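PDB 4XJ6: VC0179-like protein from Escherichia coli, which acts as a dinucleotide cyclase, a bacterial homologue of cyclic GMP-AMP synthase, probably using magnesium to join nucleoside triphosphates into a cyclic dinucleotide. Local coordinates for residues S299-A303 against E332-E338; M322-R327 against L369-L374. All coordinates share one frame; numbering follows the deposited sequence.

How the contacts relate
Contacts 1 and 2 both use helix 318-335, at different points along it, and all four segments belong to the C-terminal family region of the cyclic GMP-AMP synthase homologue. Contact 1 packs the end of that helix and the loop after it on helix 297-310; contact 2 pairs an earlier part of it with helix 357-377. Their centres lie 16 Å apart and their nearest atoms about 7 Å apart, so they do not touch. Along the chain the segments interleave (299-303, 322-327, 332-338, 369-374), and the two contacts together join three successive helices. The Ser299 side chain of contact 1 comes about 7 Å from a bound 3'-deoxy-GTP, whereas contact 2 belongs to the partly exposed helical packing farther from the chain's centre.

Contact 1 (S299-A303 against E332-E338); sequences SLMTA and EFNRGVE
Phe333 brings the rim of its ring to helix 297-310. Its CE1 lies 3.5 Å from Ala303 CB, which approaches obliquely, and its CZ lies 4.1 Å from Leu300 CD2. One face of the ring is covered from within its own segment by Val337 CG2, 3.9 Å above the plane and over the centre. Phe349, packed edge-to-face, and Met366 of helix 357-377 also meet the ring.

A second apolar patch joins Val337 to Thr302. With chi1 at -175°, Val337 points CG1 away from its own N and onto Thr302, 3.7 Å from Thr302 CB, while Thr302 CG2 approaches Glu338 O at 3.4 Å. One residue before Phe333, Glu332 CB lies 4.1 Å from Ala303 CB.

Three polar side-chain atoms here have their partners outside the two segments. Ser299 OG sits in the plane of the Phe333 ring at its edge, 3.6 Å from CE2, but its hydrogen bond goes to Ser296 O. Thr302 OG1 bonds Ile298 O within its own helix, and the Glu332 chain, bent at chi2, sends OE2 to a salt bridge with Arg310.

Gly336, at positive phi (96°), takes the chain out of the helix and brings Val337 back over Phe333. The arrangement is a helix C-terminus and its following loop packed on a neighbouring helix, with the Ser299 side chain about 7 Å from bound 3'-deoxy-GTP.

Contact 2 (M322-R327 against L369-L374); sequences MKLIAR and LYGILL
Arg327 lies across the ring of Tyr370, and its side chain can be followed outward from the backbone. CB is 3.8 Å from the ring centroid and 13° off the normal, which places it over the face in a CH-pi contact. CG stands anti to the backbone N (chi1 165°), and bends at chi2 and chi3 fold the chain back over the ring. CD follows over the same face. NE comes closer still, 3.1 Å from Tyr370 CE2, a tight approach. At the tip, Tyr370 OH lies in the guanidinium plane at its edge, yet the 3.5 Å between Arg327 NE and Tyr370 OH has too poor an angle for a hydrogen bond.

Lys323 O approaches the ring obliquely, 3.3 Å from Tyr370 CE1. From within its own helix, Leu374 CD1 covers the opposite face, offset toward the rim; Leu374 CD2 meets Lys323 CE, whose NZ continues to a salt bridge with Glu377. Deeper in, Ala326 CB packs on Leu369 CG and Leu373 CD1. Ala326 CA and Tyr370 CA are the nearest such pair, at 4.9 Å; the axes of the two short segments run roughly antiparallel (151°) and come within 8.6 Å. A water donates to Ala326 O at 2.6 Å and accepts from Tyr370 N at 3.1 Å.

Direct cohesion is therefore mainly apolar and CH-pi: the arginine contributes its stem over the ring face and its NE beside CE2, and the polar link found runs through water.

Contact 1 (S299-A303 against E332-E338)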
# COMPACT_ATOMS: atom_id res chain seq x y z
N SER A 299 2.62 -9.79 3.75
CA SER A 299 3.04 -10.98 4.46
C SER A 299 1.87 -11.94 4.62
O SER A 299 2.03 -13.16 4.57
CB SER A 299 3.61 -10.63 5.83
OG SER A 299 2.57 -10.26 6.72
N LEU A 300 0.68 -11.37 4.80
CA LEU A 300 -0.55 -12.16 4.88
C LEU A 300 -0.82 -12.86 3.56
O LEU A 300 -1.15 -14.04 3.52
CB LEU A 300 -1.73 -11.28 5.27
CG LEU A 300 -1.86 -10.87 6.73
CD1 LEU A 300 -3.11 -10.04 6.95
CD2 LEU A 300 -1.87 -12.10 7.62
N MET A 301 -0.70 -12.10 2.47
CA MET A 301 -0.91 -12.64 1.13
C MET A 301 0.07 -13.77 0.82
O MET A 301 -0.33 -14.81 0.31
CB MET A 301 -0.78 -11.53 0.08
CG MET A 301 -1.88 -10.49 0.14
SD MET A 301 -1.43 -8.94 -0.68
CE MET A 301 -1.44 -9.43 -2.40
N THR A 302 1.34 -13.55 1.14
CA THR A 302 2.39 -14.52 0.84
C THR A 302 2.21 -15.80 1.65
O THR A 302 2.46 -16.90 1.16
CB THR A 302 3.79 -13.94 1.12
OG1 THR A 302 3.92 -12.67 0.48
CG2 THR A 302 4.87 -14.88 0.61
N ALA A 303 1.79 -15.65 2.90
CA ALA A 303 1.56 -16.81 3.76
C ALA A 303 0.39 -17.64 3.24
O ALA A 303 0.44 -18.87 3.25
CB ALA A 303 1.30 -16.37 5.19
N GLU A 332 3.21 -20.83 9.40
CA GLU A 332 3.83 -20.15 8.27
C GLU A 332 4.73 -19.03 8.75
O GLU A 332 5.86 -18.88 8.27
CB GLU A 332 2.77 -19.60 7.32
CG GLU A 332 2.16 -20.64 6.42
CD GLU A 332 3.21 -21.37 5.61
OE1 GLU A 332 4.11 -20.70 5.05
OE2 GLU A 332 3.14 -22.61 5.53
N PHE A 333 4.22 -18.24 9.69
CA PHE A 333 4.98 -17.12 10.24
C PHE A 333 6.05 -17.61 11.21
O PHE A 333 7.02 -16.89 11.48
CB PHE A 333 4.03 -16.13 10.93
CG PHE A 333 3.29 -15.25 9.97
CD1 PHE A 333 2.24 -15.74 9.22
CD2 PHE A 333 3.64 -13.92 9.82
CE1 PHE A 333 1.56 -14.93 8.33
CE2 PHE A 333 2.97 -13.10 8.93
CZ PHE A 333 1.92 -13.61 8.19
N ASN A 334 5.88 -18.82 11.74
CA ASN A 334 6.91 -19.44 12.56
C ASN A 334 8.05 -19.95 11.70
O ASN A 334 9.21 -19.96 12.12
CB ASN A 334 6.32 -20.59 13.39
CG ASN A 334 5.69 -20.10 14.68
OD1 ASN A 334 6.14 -19.12 15.27
ND2 ASN A 334 4.66 -20.80 15.13
N ARG A 335 7.72 -20.38 10.48
CA ARG A 335 8.72 -20.81 9.51
C ARG A 335 9.45 -19.61 8.93
O ARG A 335 10.57 -19.73 8.44
CB ARG A 335 8.07 -21.59 8.37
CG ARG A 335 7.65 -23.01 8.73
CD ARG A 335 7.04 -23.70 7.52
NE ARG A 335 6.77 -25.11 7.77
CZ ARG A 335 6.31 -25.96 6.86
NH1 ARG A 335 6.07 -25.53 5.62
NH2 ARG A 335 6.10 -27.23 7.17
N GLY A 336 8.81 -18.45 9.00
CA GLY A 336 9.33 -17.25 8.37
C GLY A 336 8.68 -17.08 7.01
O GLY A 336 8.50 -18.06 6.28
N VAL A 337 8.31 -15.85 6.68
CA VAL A 337 7.67 -15.57 5.40
C VAL A 337 8.61 -14.78 4.50
O VAL A 337 8.85 -13.59 4.72
CB VAL A 337 6.35 -14.78 5.58
CG1 VAL A 337 5.65 -14.60 4.25
CG2 VAL A 337 5.44 -15.48 6.58
N GLU A 338 9.15 -15.45 3.49
CA GLU A 338 10.06 -14.81 2.55
C GLU A 338 9.31 -13.96 1.55
O GLU A 338 8.17 -14.27 1.18
CB GLU A 338 10.91 -15.87 1.83
CG GLU A 338 11.83 -16.66 2.75
CD GLU A 338 12.61 -17.72 2.01
OE1 GLU A 338 12.62 -17.69 0.76
OE2 GLU A 338 13.22 -18.59 2.67

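Contact 2 (M322-R327 against L369-L374)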
# COMPACT_ATOMS: atom_id res chain seq x y z
N MET A 322 -10.97 -21.41 4.85
CA MET A 322 -10.58 -20.44 5.87
C MET A 322 -10.12 -21.14 7.14
O MET A 322 -9.21 -20.66 7.82
CB MET A 322 -11.74 -19.49 6.18
CG MET A 322 -11.99 -18.43 5.12
SD MET A 322 -10.54 -17.39 4.81
CE MET A 322 -10.36 -16.59 6.39
N LYS A 323 -10.74 -22.27 7.45
CA LYS A 323 -10.35 -23.07 8.60
C LYS A 323 -8.96 -23.67 8.38
O LYS A 323 -8.15 -23.74 9.31
CB LYS A 323 -11.37 -24.18 8.86
CG LYS A 323 -12.63 -23.70 9.57
CD LYS A 323 -13.72 -24.75 9.51
CE LYS A 323 -13.24 -26.08 10.07
NZ LYS A 323 -14.25 -27.16 9.85
N LEU A 324 -8.69 -24.10 7.15
CA LEU A 324 -7.38 -24.62 6.79
C LEU A 324 -6.32 -23.54 6.94
O LEU A 324 -5.25 -23.78 7.51
CB LEU A 324 -7.40 -25.14 5.35
CG LEU A 324 -6.04 -25.47 4.73
CD1 LEU A 324 -5.39 -26.63 5.46
CD2 LEU A 324 -6.18 -25.77 3.24
N ILE A 325 -6.62 -22.36 6.43
CA ILE A 325 -5.71 -21.22 6.50
C ILE A 325 -5.42 -20.80 7.94
O ILE A 325 -4.27 -20.60 8.31
CB ILE A 325 -6.28 -20.02 5.71
CG1 ILE A 325 -6.23 -20.31 4.21
CG2 ILE A 325 -5.51 -18.75 6.03
CD1 ILE A 325 -6.90 -19.26 3.38
N ALA A 326 -6.48 -20.69 8.74
CA ALA A 326 -6.36 -20.27 10.13
C ALA A 326 -5.48 -21.23 10.93
O ALA A 326 -4.66 -20.81 11.74
CB ALA A 326 -7.74 -20.16 10.77
N ARG A 327 -5.66 -22.52 10.70
CA ARG A 327 -4.91 -23.55 11.40
C ARG A 327 -3.41 -23.47 11.12
O ARG A 327 -2.59 -23.61 12.03
CB ARG A 327 -5.42 -24.94 11.02
CG ARG A 327 -4.50 -26.09 11.39
CD ARG A 327 -4.56 -26.42 12.87
NE ARG A 327 -5.58 -27.43 13.16
CZ ARG A 327 -5.37 -28.53 13.87
NH1 ARG A 327 -4.17 -28.77 14.38
NH2 ARG A 327 -6.36 -29.38 14.07
N LEU A 369 -7.28 -17.33 15.98
CA LEU A 369 -8.26 -17.35 14.90
C LEU A 369 -8.94 -18.70 14.70
O LEU A 369 -10.16 -18.78 14.59
CB LEU A 369 -7.62 -16.91 13.59
CG LEU A 369 -8.55 -16.93 12.37
CD1 LEU A 369 -9.80 -16.09 12.62
CD2 LEU A 369 -7.83 -16.46 11.11
N TYR A 370 -8.13 -19.76 14.63
CA TYR A 370 -8.65 -21.11 14.36
C TYR A 370 -9.69 -21.54 15.38
O TYR A 370 -10.65 -22.23 15.04
CB TYR A 370 -7.50 -22.11 14.31
CG TYR A 370 -7.90 -23.51 13.88
CD1 TYR A 370 -8.57 -23.72 12.68
CD2 TYR A 370 -7.61 -24.61 14.67
CE1 TYR A 370 -8.94 -24.99 12.28
CE2 TYR A 370 -7.97 -25.88 14.27
CZ TYR A 370 -8.63 -26.07 13.08
OH TYR A 370 -9.00 -27.33 12.68
N GLY A 371 -9.49 -21.13 16.63
CA GLY A 371 -10.42 -21.48 17.69
C GLY A 371 -11.75 -20.78 17.55
O GLY A 371 -12.80 -21.34 17.86
N ILE A 372 -11.71 -19.55 17.06
CA ILE A 372 -12.91 -18.75 16.85
C ILE A 372 -13.79 -19.35 15.75
O ILE A 372 -15.01 -19.46 15.91
CB ILE A 372 -12.55 -17.30 16.49
CG1 ILE A 372 -11.93 -16.59 17.70
CG2 ILE A 372 -13.78 -16.55 15.98
CD1 ILE A 372 -11.35 -15.24 17.38
N LEU A 373 -13.17 -19.76 14.65
CA LEU A 373 -13.88 -20.32 13.51
C LEU A 373 -14.55 -21.65 13.83
O LEU A 373 -15.56 -22.02 13.22
CB LEU A 373 -12.93 -20.50 12.32
CG LEU A 373 -12.30 -19.22 11.76
CD1 LEU A 373 -11.47 -19.54 10.53
CD2 LEU A 373 -13.36 -18.18 11.45
N LEU A 374 -13.99 -22.38 14.80
CA LEU A 374 -14.52 -23.68 15.17
C LEU A 374 -15.60 -23.58 16.25
O LEU A 374 -16.53 -24.38 16.28
CB LEU A 374 -13.40 -24.59 15.66
CG LEU A 374 -12.54 -25.20 14.55
CD1 LEU A 374 -11.21 -25.61 15.13
CD2 LEU A 374 -13.25 -26.39 13.93
O HOH W 1 -5.05 -19.99 14.14